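Local atomic coordinates of YcaO (Methanopyrus kandleri, PDB entry 6CIB), a protein that binds ATP-type nucleotides with magnesium and probably uses them to install thioamides in the backbone of ribosomally made peptides. Residues F11-W22 with A150-Q160. Residues are numbered along the deposited sequence; the frame is centred on the assembly and turned at random.
With ADP (adenosine-5'-diphosphate), chain G.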
loop_
_atom_site.group_PDB
_atom_site.type_symbol
_atom_site.label_atom_id
_atom_site.label_comp_id
_atom_site.label_asym_id
_atom_site.label_seq_id
_atom_site.Cartn_x
_atom_site.Cartn_y
_atom_site.Cartn_z
ATOM N N PHE A 11 -6.106 -8.714 -6.583
ATOM C CA PHE A 11 -6.440 -10.131 -6.785
ATOM C C PHE A 11 -7.497 -10.581 -5.784
ATOM O O PHE A 11 -7.244 -10.662 -4.579
ATOM C CB PHE A 11 -5.183 -11.002 -6.688
ATOM C CG PHE A 11 -4.088 -10.591 -7.628
ATOM C CD1 PHE A 11 -4.108 -10.996 -8.972
ATOM C CD2 PHE A 11 -3.030 -9.796 -7.180
ATOM C CE1 PHE A 11 -3.096 -10.607 -9.843
ATOM C CE2 PHE A 11 -2.017 -9.411 -8.040
ATOM C CZ PHE A 11 -2.044 -9.818 -9.370
ATOM N N ARG A 12 -8.689 -10.863 -6.301
ATOM C CA ARG A 12 -9.876 -11.053 -5.471
ATOM C C ARG A 12 -10.642 -12.333 -5.798
ATOM O O ARG A 12 -10.751 -12.728 -6.961
ATOM C CB ARG A 12 -10.808 -9.832 -5.579
ATOM C CG ARG A 12 -10.178 -8.476 -5.244
ATOM C CD ARG A 12 -9.727 -8.393 -3.784
ATOM N NE ARG A 12 -8.948 -7.182 -3.514
ATOM C CZ ARG A 12 -8.453 -6.845 -2.322
ATOM N NH1 ARG A 12 -8.661 -7.607 -1.250
ATOM N NH2 ARG A 12 -7.751 -5.726 -2.197
ATOM N N ALA A 13 -11.169 -12.962 -4.753
ATOM C CA ALA A 13 -11.924 -14.213 -4.859
ATOM C C ALA A 13 -13.417 -13.974 -5.103
ATOM O O ALA A 13 -14.175 -14.923 -5.330
ATOM C CB ALA A 13 -11.710 -15.052 -3.602
ATOM N N PHE A 14 -13.826 -12.702 -5.063
ATOM C CA PHE A 14 -15.212 -12.287 -5.266
ATOM C C PHE A 14 -15.257 -11.079 -6.195
ATOM O O PHE A 14 -14.302 -10.283 -6.252
ATOM C CB PHE A 14 -15.881 -11.949 -3.918
ATOM C CG PHE A 14 -15.902 -13.100 -2.949
ATOM C CD1 PHE A 14 -14.830 -13.322 -2.081
ATOM C CD2 PHE A 14 -16.989 -13.982 -2.916
ATOM C CE1 PHE A 14 -14.827 -14.408 -1.201
ATOM C CE2 PHE A 14 -16.999 -15.061 -2.031
ATOM C CZ PHE A 14 -15.916 -15.275 -1.175
ATOM N N LEU A 15 -16.360 -10.951 -6.930
ATOM C CA LEU A 15 -16.631 -9.745 -7.709
ATOM C C LEU A 15 -16.952 -8.595 -6.744
ATOM O O LEU A 15 -17.617 -8.818 -5.727
ATOM C CB LEU A 15 -17.776 -9.969 -8.700
ATOM C CG LEU A 15 -17.587 -11.042 -9.794
ATOM C CD1 LEU A 15 -18.872 -11.214 -10.595
ATOM C CD2 LEU A 15 -16.403 -10.744 -10.717
ATOM N N PRO A 16 -16.452 -7.372 -7.038
ATOM C CA PRO A 16 -16.723 -6.203 -6.175
ATOM C C PRO A 16 -18.202 -5.975 -5.851
ATOM O O PRO A 16 -18.516 -5.601 -4.722
ATOM C CB PRO A 16 -16.141 -5.041 -6.979
ATOM C CG PRO A 16 -14.966 -5.668 -7.658
ATOM C CD PRO A 16 -15.463 -7.036 -8.079
ATOM N N LYS A 17 -19.093 -6.208 -6.816
ATOM C CA LYS A 17 -20.540 -6.093 -6.573
ATOM C C LYS A 17 -21.021 -7.023 -5.452
ATOM O O LYS A 17 -21.840 -6.616 -4.634
ATOM C CB LYS A 17 -21.351 -6.281 -7.866
ATOM C CG LYS A 17 -21.309 -7.677 -8.470
ATOM C CD LYS A 17 -22.127 -7.754 -9.747
ATOM C CE LYS A 17 -22.083 -9.160 -10.323
ATOM N NZ LYS A 17 -22.964 -9.233 -11.521
ATOM N N GLU A 18 -20.479 -8.246 -5.411
ATOM C CA GLU A 18 -20.771 -9.227 -4.360
ATOM C C GLU A 18 -20.260 -8.741 -3.004
ATOM O O GLU A 18 -20.977 -8.786 -2.004
ATOM C CB GLU A 18 -20.156 -10.589 -4.714
ATOM C CG GLU A 18 -21.015 -11.425 -5.649
ATOM C CD GLU A 18 -20.231 -12.161 -6.731
ATOM O OE1 GLU A 18 -19.110 -12.692 -6.484
ATOM O OE2 GLU A 18 -20.767 -12.221 -7.861
ATOM N N THR A 19 -19.019 -8.260 -2.994
ATOM C CA THR A 19 -18.379 -7.750 -1.785
ATOM C C THR A 19 -19.099 -6.527 -1.221
ATOM O O THR A 19 -19.261 -6.428 -0.009
ATOM C CB THR A 19 -16.873 -7.497 -2.028
ATOM O OG1 THR A 19 -16.280 -8.735 -2.416
ATOM C CG2 THR A 19 -16.159 -6.981 -0.762
ATOM N N LEU A 20 -19.551 -5.624 -2.092
ATOM C CA LEU A 20 -20.312 -4.455 -1.644
ATOM C C LEU A 20 -21.622 -4.871 -0.969
ATOM O O LEU A 20 -21.979 -4.339 0.093
ATOM C CB LEU A 20 -20.569 -3.455 -2.785
ATOM C CG LEU A 20 -21.161 -2.077 -2.416
ATOM C CD1 LEU A 20 -20.455 -1.401 -1.236
ATOM C CD2 LEU A 20 -21.178 -1.150 -3.616
ATOM N N ARG A 21 -22.311 -5.835 -1.577
ATOM C CA ARG A 21 -23.570 -6.357 -1.043
ATOM C C ARG A 21 -23.337 -6.940 0.353
ATOM O O ARG A 21 -24.119 -6.691 1.271
ATOM C CB ARG A 21 -24.156 -7.394 -2.017
ATOM C CG ARG A 21 -25.511 -7.974 -1.640
ATOM C CD ARG A 21 -26.221 -8.624 -2.830
ATOM N NE ARG A 21 -25.365 -9.537 -3.587
ATOM C CZ ARG A 21 -25.088 -9.440 -4.890
ATOM N NH1 ARG A 21 -25.610 -8.477 -5.641
ATOM N NH2 ARG A 21 -24.289 -10.335 -5.452
ATOM N N TRP A 22 -22.231 -7.670 0.491
ATOM C CA TRP A 22 -21.771 -8.280 1.736
ATOM C C TRP A 22 -21.386 -7.237 2.808
ATOM O O TRP A 22 -21.777 -7.377 3.973
ATOM C CB TRP A 22 -20.613 -9.225 1.392
ATOM C CG TRP A 22 -19.896 -9.913 2.521
ATOM C CD1 TRP A 22 -20.223 -11.112 3.101
ATOM C CD2 TRP A 22 -18.685 -9.482 3.152
ATOM N NE1 TRP A 22 -19.302 -11.437 4.073
ATOM C CE2 TRP A 22 -18.346 -10.458 4.123
ATOM C CE3 TRP A 22 -17.854 -8.357 3.001
ATOM C CZ2 TRP A 22 -17.216 -10.342 4.943
ATOM C CZ3 TRP A 22 -16.722 -8.241 3.822
ATOM C CH2 TRP A 22 -16.420 -9.229 4.778
ATOM N N ALA A 150 -6.934 -5.445 4.427
ATOM C CA ALA A 150 -8.133 -6.242 4.636
ATOM C C ALA A 150 -8.467 -6.986 3.343
ATOM O O ALA A 150 -8.008 -6.604 2.260
ATOM C CB ALA A 150 -9.285 -5.346 5.055
ATOM N N GLY A 151 -9.235 -8.066 3.467
ATOM C CA GLY A 151 -9.786 -8.777 2.316
ATOM C C GLY A 151 -10.987 -9.622 2.694
ATOM O O GLY A 151 -11.365 -9.686 3.864
ATOM N N ARG A 152 -11.592 -10.273 1.705
ATOM C CA ARG A 152 -12.630 -11.266 1.978
ATOM C C ARG A 152 -12.000 -12.545 2.529
ATOM O O ARG A 152 -12.631 -13.271 3.299
ATOM C CB ARG A 152 -13.437 -11.577 0.721
ATOM C CG ARG A 152 -14.336 -10.456 0.219
ATOM C CD ARG A 152 -15.587 -10.243 1.055
ATOM N NE ARG A 152 -16.460 -11.419 1.129
ATOM C CZ ARG A 152 -17.421 -11.726 0.259
ATOM N NH1 ARG A 152 -17.668 -10.967 -0.803
ATOM N NH2 ARG A 152 -18.148 -12.815 0.457
ATOM N N LEU A 153 -10.752 -12.802 2.130
ATOM C CA LEU A 153 -9.977 -13.935 2.617
ATOM C C LEU A 153 -8.628 -13.450 3.082
ATOM O O LEU A 153 -8.138 -12.418 2.613
ATOM C CB LEU A 153 -9.800 -15.001 1.525
ATOM C CG LEU A 153 -11.046 -15.633 0.871
ATOM C CD1 LEU A 153 -10.611 -16.543 -0.260
ATOM C CD2 LEU A 153 -11.897 -16.424 1.858
ATOM N N ARG A 154 -8.019 -14.208 3.990
ATOM C CA ARG A 154 -6.711 -13.853 4.518
ATOM C C ARG A 154 -5.657 -13.766 3.404
ATOM O O ARG A 154 -4.810 -12.871 3.441
ATOM C CB ARG A 154 -6.322 -14.759 5.710
ATOM C CG ARG A 154 -5.479 -15.992 5.437
ATOM C CD ARG A 154 -4.039 -15.758 5.871
ATOM N NE ARG A 154 -3.255 -16.992 5.915
ATOM C CZ ARG A 154 -2.175 -17.259 5.178
ATOM N NH1 ARG A 154 -1.686 -16.386 4.311
ATOM N NH2 ARG A 154 -1.566 -18.423 5.320
ATOM N N GLU A 155 -5.761 -14.640 2.391
ATOM C CA GLU A 155 -4.847 -14.629 1.234
ATOM C C GLU A 155 -4.901 -13.311 0.461
ATOM O O GLU A 155 -3.853 -12.787 0.085
ATOM C CB GLU A 155 -5.102 -15.797 0.278
ATOM C CG GLU A 155 -4.626 -17.153 0.796
ATOM C CD GLU A 155 -5.654 -17.858 1.665
ATOM O OE1 GLU A 155 -6.701 -17.258 2.015
ATOM O OE2 GLU A 155 -5.417 -19.034 1.998
ATOM N N GLU A 156 -6.113 -12.789 0.248
ATOM C CA GLU A 156 -6.317 -11.473 -0.389
ATOM C C GLU A 156 -5.545 -10.383 0.341
ATOM O O GLU A 156 -4.841 -9.596 -0.283
ATOM C CB GLU A 156 -7.796 -11.091 -0.372
ATOM C CG GLU A 156 -8.664 -11.718 -1.444
ATOM C CD GLU A 156 -10.052 -11.114 -1.472
ATOM O OE1 GLU A 156 -10.879 -11.576 -2.277
ATOM O OE2 GLU A 156 -10.320 -10.164 -0.689
ATOM N N ALA A 157 -5.703 -10.348 1.665
ATOM C CA ALA A 157 -5.054 -9.368 2.538
ATOM C C ALA A 157 -3.532 -9.552 2.572
ATOM O O ALA A 157 -2.791 -8.568 2.523
ATOM C CB ALA A 157 -5.650 -9.451 3.941
ATOM N N VAL A 158 -3.068 -10.801 2.645
ATOM C CA VAL A 158 -1.621 -11.092 2.600
ATOM C C VAL A 158 -0.979 -10.607 1.299
ATOM O O VAL A 158 0.035 -9.899 1.338
ATOM C CB VAL A 158 -1.290 -12.579 2.887
ATOM C CG1 VAL A 158 0.201 -12.862 2.702
ATOM C CG2 VAL A 158 -1.687 -12.932 4.307
ATOM N N ILE A 159 -1.586 -10.953 0.165
ATOM C CA ILE A 159 -1.110 -10.498 -1.154
ATOM C C ILE A 159 -1.030 -8.962 -1.202
ATOM O O ILE A 159 0.014 -8.414 -1.563
ATOM C CB ILE A 159 -1.988 -11.043 -2.314
ATOM C CG1 ILE A 159 -1.804 -12.563 -2.455
ATOM C CG2 ILE A 159 -1.671 -10.333 -3.636
ATOM C CD1 ILE A 159 -2.941 -13.267 -3.166
ATOM N N GLN A 160 -2.129 -8.298 -0.831
ATOM C CA GLN A 160 -2.214 -6.836 -0.842
ATOM C C GLN A 160 -1.161 -6.188 0.070
ATOM O O GLN A 160 -0.449 -5.273 -0.360
ATOM C CB GLN A 160 -3.629 -6.376 -0.454
ATOM C CG GLN A 160 -3.904 -4.882 -0.642
ATOM C CD GLN A 160 -4.276 -4.512 -2.073
ATOM O OE1 GLN A 160 -4.333 -5.370 -2.962
ATOM N NE2 GLN A 160 -4.541 -3.226 -2.301
HETATM P PB ADP G . -4.660 0.087 -1.238
HETATM O O1B ADP G . -4.576 -1.230 -0.496
HETATM O O2B ADP G . -3.468 0.385 -2.126
HETATM O O3B ADP G . -5.108 1.265 -0.405
HETATM P PA ADP G . -7.366 -0.049 -2.279
HETATM O O1A ADP G . -7.840 -0.796 -3.495
HETATM O O2A ADP G . -7.734 1.409 -2.192
HETATM O O3A ADP G . -5.781 -0.206 -2.357
HETATM O "O5'" ADP G . -7.876 -0.843 -0.978
HETATM C "C5'" ADP G . -8.094 -0.293 0.333
HETATM C "C4'" ADP G . -8.380 -1.440 1.321
HETATM O "O4'" ADP G . -9.539 -2.175 0.898
HETATM C "C3'" ADP G . -7.260 -2.482 1.390
HETATM O "O3'" ADP G . -7.232 -3.083 2.700
HETATM C "C2'" ADP G . -7.683 -3.526 0.373
HETATM O "O2'" ADP G . -7.091 -4.800 0.615
HETATM C "C1'" ADP G . -9.199 -3.527 0.541
HETATM N N9 ADP G . -9.929 -3.888 -0.695
HETATM C C8 ADP G . -9.913 -3.188 -1.844
HETATM N N7 ADP G . -10.681 -3.786 -2.784
HETATM C C5 ADP G . -11.223 -4.876 -2.231
HETATM C C6 ADP G . -12.142 -5.945 -2.687
HETATM N N6 ADP G . -12.634 -5.933 -3.948
HETATM N N1 ADP G . -12.457 -6.920 -1.799
HETATM C C2 ADP G . -11.968 -6.938 -0.535
HETATM N N3 ADP G . -11.131 -5.989 -0.056
HETATM C C4 ADP G . -10.730 -4.948 -0.846
HETATM O O HOH W 1 -4.158 -7.685 -4.540
HETATM O O HOH W 2 -5.330 -9.482 -2.993
HETATM O O HOH W 3 -7.132 -3.420 -4.212
#
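R152 lies sandwiched between two aromatic rings, a compact example of how cation-pi stacking can join a loop to a helix. Its guanidinium rests flat on F14, with R152 CZ 3.7 Å from the F14 ring centroid, while the opposite face lies on W22, the planes only 11° apart. The chain folds back on itself at its second and third torsions, which lays R152 CD over the six-membered ring of W22 as a CH-pi contact. At the edge of the guanidinium, R152 NH1 donates to T19 OG1 (3.1 Å), which helps set how the guanidinium is turned between the rings.

E156 organises the other half. E156 OE1 accepts from the backbone N of A13 (2.9 Å) through the anti lone pair, a nearly straight bond at 172°. E156 OE2 is gripped from opposite faces of the carboxylate plane, by R152 N at 2.7 Å and by R12 NH1 in a salt bridge. Thus held, with guanidinium and carboxylate nearly perpendicular, R12 spreads one face over the adenine of ADP and donates from R12 NH2 to ADP O2' of the ribose (3.0 Å). The backbone N and O of A150 hold the ribose O3' and O2', and Q160 NE2 reaches ADP O1B of the beta-phosphate (2.7 Å).

This side of the nucleotide site forms where the start of helix 154-177, following strand 148-150, meets the N-terminal segment; helix 68-85 packs against T19, and helix 313-325 against F11 and I159.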